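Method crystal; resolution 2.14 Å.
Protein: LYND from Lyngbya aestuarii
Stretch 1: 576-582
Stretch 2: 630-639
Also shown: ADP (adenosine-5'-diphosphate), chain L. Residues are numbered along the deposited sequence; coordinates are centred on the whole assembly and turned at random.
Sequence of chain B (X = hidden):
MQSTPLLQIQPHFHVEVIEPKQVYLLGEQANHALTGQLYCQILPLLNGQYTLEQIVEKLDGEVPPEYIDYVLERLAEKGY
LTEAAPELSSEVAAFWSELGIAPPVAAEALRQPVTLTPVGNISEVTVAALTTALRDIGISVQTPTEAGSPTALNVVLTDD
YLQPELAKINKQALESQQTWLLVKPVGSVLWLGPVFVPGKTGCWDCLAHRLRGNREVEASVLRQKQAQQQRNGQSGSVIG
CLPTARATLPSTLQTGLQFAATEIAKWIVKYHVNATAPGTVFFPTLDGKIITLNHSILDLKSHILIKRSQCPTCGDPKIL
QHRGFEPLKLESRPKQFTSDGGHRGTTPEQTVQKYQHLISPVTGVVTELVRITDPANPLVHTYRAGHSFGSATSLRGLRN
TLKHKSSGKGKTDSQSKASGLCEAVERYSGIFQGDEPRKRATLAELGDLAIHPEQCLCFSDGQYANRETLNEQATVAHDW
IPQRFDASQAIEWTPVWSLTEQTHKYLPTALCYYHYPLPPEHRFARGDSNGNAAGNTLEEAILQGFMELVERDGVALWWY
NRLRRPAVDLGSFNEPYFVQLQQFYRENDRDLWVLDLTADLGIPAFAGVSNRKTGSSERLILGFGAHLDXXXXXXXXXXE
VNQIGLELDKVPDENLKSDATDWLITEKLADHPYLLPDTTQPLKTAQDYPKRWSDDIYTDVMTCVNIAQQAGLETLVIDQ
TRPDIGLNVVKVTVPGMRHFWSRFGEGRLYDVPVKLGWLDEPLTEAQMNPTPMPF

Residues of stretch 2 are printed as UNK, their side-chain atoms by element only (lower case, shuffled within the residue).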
# COMPACT_ATOMS: atom_id res chain seq x y z
N PRO B 576 -11.14 -15.05 22.97
CA PRO B 576 -10.90 -16.32 22.27
C PRO B 576 -9.47 -16.45 21.71
O PRO B 576 -9.01 -17.56 21.46
CB PRO B 576 -11.93 -16.28 21.14
CG PRO B 576 -12.09 -14.83 20.84
CD PRO B 576 -11.93 -14.11 22.15
N TYR B 577 -8.79 -15.32 21.55
CA TYR B 577 -7.49 -15.28 20.89
C TYR B 577 -6.38 -16.03 21.66
O TYR B 577 -5.53 -16.68 21.05
CB TYR B 577 -7.06 -13.82 20.69
CG TYR B 577 -5.66 -13.68 20.13
CD1 TYR B 577 -5.45 -13.69 18.75
CD2 TYR B 577 -4.56 -13.52 20.96
CE1 TYR B 577 -4.17 -13.56 18.23
CE2 TYR B 577 -3.28 -13.39 20.45
CZ TYR B 577 -3.10 -13.41 19.08
OH TYR B 577 -1.84 -13.26 18.56
N PHE B 578 -6.38 -15.92 22.98
CA PHE B 578 -5.37 -16.60 23.78
C PHE B 578 -5.44 -18.11 23.56
O PHE B 578 -4.41 -18.76 23.36
CB PHE B 578 -5.55 -16.27 25.27
CG PHE B 578 -5.47 -14.80 25.58
CD1 PHE B 578 -4.70 -13.94 24.81
CD2 PHE B 578 -6.18 -14.27 26.65
CE1 PHE B 578 -4.63 -12.60 25.10
CE2 PHE B 578 -6.11 -12.92 26.94
CZ PHE B 578 -5.34 -12.08 26.17
N VAL B 579 -6.65 -18.65 23.56
CA VAL B 579 -6.85 -20.07 23.41
C VAL B 579 -6.45 -20.54 22.01
O VAL B 579 -5.81 -21.58 21.85
CB VAL B 579 -8.32 -20.45 23.66
CG1 VAL B 579 -8.55 -21.93 23.38
CG2 VAL B 579 -8.72 -20.12 25.10
N GLN B 580 -6.84 -19.77 21.00
CA GLN B 580 -6.51 -20.08 19.62
C GLN B 580 -5.01 -20.10 19.38
O GLN B 580 -4.50 -20.92 18.63
CB GLN B 580 -7.16 -19.07 18.68
CG GLN B 580 -8.67 -19.18 18.59
CD GLN B 580 -9.27 -18.02 17.82
OE1 GLN B 580 -10.15 -17.33 18.32
NE2 GLN B 580 -8.81 -17.81 16.59
N LEU B 581 -4.31 -19.17 20.02
CA LEU B 581 -2.86 -19.07 19.83
C LEU B 581 -2.14 -20.24 20.48
O LEU B 581 -1.18 -20.77 19.91
CB LEU B 581 -2.33 -17.76 20.39
CG LEU B 581 -0.87 -17.44 20.02
CD1 LEU B 581 -0.70 -17.25 18.52
CD2 LEU B 581 -0.43 -16.20 20.76
N GLN B 582 -2.59 -20.63 21.67
CA GLN B 582 -2.03 -21.81 22.35
C GLN B 582 -2.12 -23.04 21.45
O GLN B 582 -1.19 -23.83 21.37
CB GLN B 582 -2.75 -22.08 23.66
CG GLN B 582 -2.35 -21.17 24.80
CD GLN B 582 -2.92 -21.63 26.13
OE1 GLN B 582 -4.15 -21.68 26.31
NE2 GLN B 582 -2.04 -21.97 27.06
N UNK B 630 -5.74 -6.21 32.11
CA UNK B 630 -4.93 -7.43 32.08
C UNK B 630 -5.07 -8.18 30.77
O UNK B 630 -4.14 -8.88 30.37
c UNK B 630 -6.84 -6.31 33.09
c UNK B 630 -6.88 -7.76 33.42
c UNK B 630 -5.50 -8.26 33.24
N UNK B 631 -6.22 -8.02 30.11
CA UNK B 631 -6.43 -8.62 28.81
C UNK B 631 -5.40 -8.10 27.82
O UNK B 631 -4.79 -8.88 27.07
c UNK B 631 -7.86 -8.34 28.28
o UNK B 631 -8.83 -8.93 29.16
c UNK B 631 -8.05 -8.89 26.90
N UNK B 632 -5.18 -6.79 27.83
CA UNK B 632 -4.23 -6.16 26.92
C UNK B 632 -2.80 -6.52 27.34
O UNK B 632 -1.93 -6.71 26.49
c UNK B 632 -6.48 -4.82 25.41
c UNK B 632 -3.44 -4.01 25.85
c UNK B 632 -5.84 -4.20 26.64
c UNK B 632 -4.37 -4.62 26.89
N UNK B 633 -2.57 -6.61 28.64
CA UNK B 633 -1.24 -6.93 29.16
C UNK B 633 -0.80 -8.31 28.67
O UNK B 633 0.32 -8.48 28.20
c UNK B 633 -1.23 -6.86 30.68
N UNK B 634 -1.70 -9.28 28.78
CA UNK B 634 -1.41 -10.63 28.30
C UNK B 634 -1.23 -10.60 26.79
O UNK B 634 -0.37 -11.29 26.25
c UNK B 634 -3.94 -12.42 30.66
c UNK B 634 -2.54 -11.62 28.67
c UNK B 634 -2.66 -11.75 30.20
c UNK B 634 -2.28 -12.99 28.06
N UNK B 635 -2.04 -9.79 26.13
CA UNK B 635 -1.98 -9.65 24.68
C UNK B 635 -0.61 -9.12 24.25
O UNK B 635 -0.04 -9.60 23.27
c UNK B 635 -3.09 -8.71 24.20
c UNK B 635 -4.66 -7.80 22.50
c UNK B 635 -3.86 -10.16 22.30
c UNK B 635 -3.49 -8.75 22.73
N UNK B 636 -0.10 -8.14 24.97
CA UNK B 636 1.21 -7.58 24.68
C UNK B 636 2.28 -8.64 24.85
O UNK B 636 3.13 -8.82 23.99
c UNK B 636 0.74 -5.13 25.25
n UNK B 636 2.69 -3.72 25.78
n UNK B 636 2.37 -2.74 23.71
n UNK B 636 4.49 -3.02 24.53
c UNK B 636 1.52 -6.40 25.59
c UNK B 636 3.18 -3.16 24.67
c UNK B 636 1.27 -3.95 26.04
N UNK B 637 2.22 -9.35 25.98
CA UNK B 637 3.20 -10.37 26.30
C UNK B 637 3.23 -11.46 25.24
O UNK B 637 4.28 -11.81 24.70
c UNK B 637 2.90 -10.97 27.67
N UNK B 638 2.06 -11.98 24.92
CA UNK B 638 1.97 -13.15 24.07
C UNK B 638 2.23 -12.82 22.60
O UNK B 638 2.67 -13.69 21.85
c UNK B 638 0.67 -15.24 23.75
c UNK B 638 -0.51 -13.05 23.49
c UNK B 638 0.59 -13.82 24.23
N UNK B 639 1.97 -11.58 22.18
CA UNK B 639 2.29 -11.16 20.82
C UNK B 639 3.78 -10.84 20.70
O UNK B 639 4.36 -10.87 19.61
c UNK B 639 1.46 -9.94 20.36
o UNK B 639 1.55 -8.90 21.34
c UNK B 639 0.01 -10.31 20.15
PB ADP L . 7.17 -2.57 22.73
O1B ADP L . 7.68 -1.50 23.65
O2B ADP L . 6.94 -3.89 23.40
O3B ADP L . 7.94 -2.65 21.45
PA ADP L . 4.89 -2.17 20.96
O1A ADP L . 3.43 -2.40 21.25
O2A ADP L . 5.62 -3.11 20.02
O3A ADP L . 5.68 -2.03 22.37
O5' ADP L . 5.04 -0.68 20.39
C5' ADP L . 6.25 -0.24 19.81
C4' ADP L . 6.23 1.28 19.81
O4' ADP L . 5.25 1.77 18.90
C3' ADP L . 5.85 1.84 21.17
O3' ADP L . 6.60 3.02 21.39
C2' ADP L . 4.39 2.20 21.07
O2' ADP L . 4.05 3.35 21.84
C1' ADP L . 4.23 2.49 19.59
N9 ADP L . 2.88 2.09 19.11
C8 ADP L . 2.38 0.84 19.06
N7 ADP L . 1.12 0.85 18.55
C5 ADP L . 0.82 2.13 18.26
C6 ADP L . -0.35 2.84 17.70
N6 ADP L . -1.44 2.13 17.34
N1 ADP L . -0.27 4.18 17.56
C2 ADP L . 0.82 4.87 17.92
N3 ADP L . 1.92 4.28 18.44
C4 ADP L . 1.98 2.95 18.63

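Position 630 carries three side-chain carbons that close a ring onto its own backbone N. It makes no contact with stretch 1. This is Pro630.

Position 631 has a CB bearing one oxygen and one carbon. The ring of Phe578 meets its backbone, with the backbone O at the ring edge, and the side chain is farther off. The fork, with one polar arm, makes it a threonine, Thr631. Phe578 CZ lies 3.4 Å from Thr631 O, and Phe578 CZ to Thr631 CG2 is 4.2 Å.

Position 632 has four carbons, forked at CB, with one arm two carbons long. Its CA-to-CB bond points away from stretch 1, and nothing there touches it. This is Ile632.

Position 633 has one carbon, CB alone, also pointing away. It makes no contact with stretch 1. It is Ala633.

Position 634 again has four carbons forked at CB, with one longer arm. Its CA-to-CB bond points toward stretch 1. The short arm lies over one face of the Phe578 ring. The residue is Ile634. Its CG2 is 3.8 Å from the centroid of the Phe578 ring and 17° off the ring normal, a CH-pi contact. The closest ring atom, Phe578 CZ, is 3.7 Å from Ile634 CG2.

Position 635 has four carbons too, but the fork comes at the second. Its CA-to-CB bond points sideways, yet the end of the side chain comes nearer stretch 1. One end carbon of the fork lies against both the Tyr577 and the Phe578 rings. This is Leu635. Leu635 CD1 is 3.7 Å from Tyr577 CD2 and 3.8 Å from Phe578 CE1.

Position 636 has three carbons, a nitrogen, then a carbon carrying two more nitrogens. It does not reach stretch 1. The nitrogen-rich end is a guanidinium, so the residue is Arg636. It binds the diphosphate of ADP instead, through hydrogen bonds from Arg636 NH1 to ADP O1A and from Arg636 NH2 to ADP O3A, both 2.7 Å.

Position 637 has a single carbon and no contact with stretch 1. It is Ala637.

Position 638 has a CB carrying two carbons, with nothing beyond. Its CA-to-CB bond points toward stretch 1. One arm packs tightly on Leu581, and the other lies at the edge of the Tyr577 ring. This is Val638. Val638 CG2 is 3.3 Å from Leu581 CD2, and Val638 CG1 is 4.1 Å from Tyr577 CE2.

Position 639 has a CB with one oxygen and one carbon. The carbon arm touches Tyr577. It is Thr639. The hydroxyl turns back to its own helix: Thr639 OG1 donates to Leu635 O at 2.6 Å. Thr639 CG2 is 3.8 Å from Tyr577 OH.

The two helices run in roughly the same direction, at 24°, with their axes 11.1 Å apart at closest approach. Side chains fill the gap. No hydrogen bond crosses it, so the contact rests on apolar packing. Phe578 has the largest covered area and touches Thr631, Ile634, Leu635 and Val638. Tyr577 and Leu581 extend the packing along the helix. Together the stretches bury 315 Å².

Stretch 2 (630-639) PTIAILRAVT
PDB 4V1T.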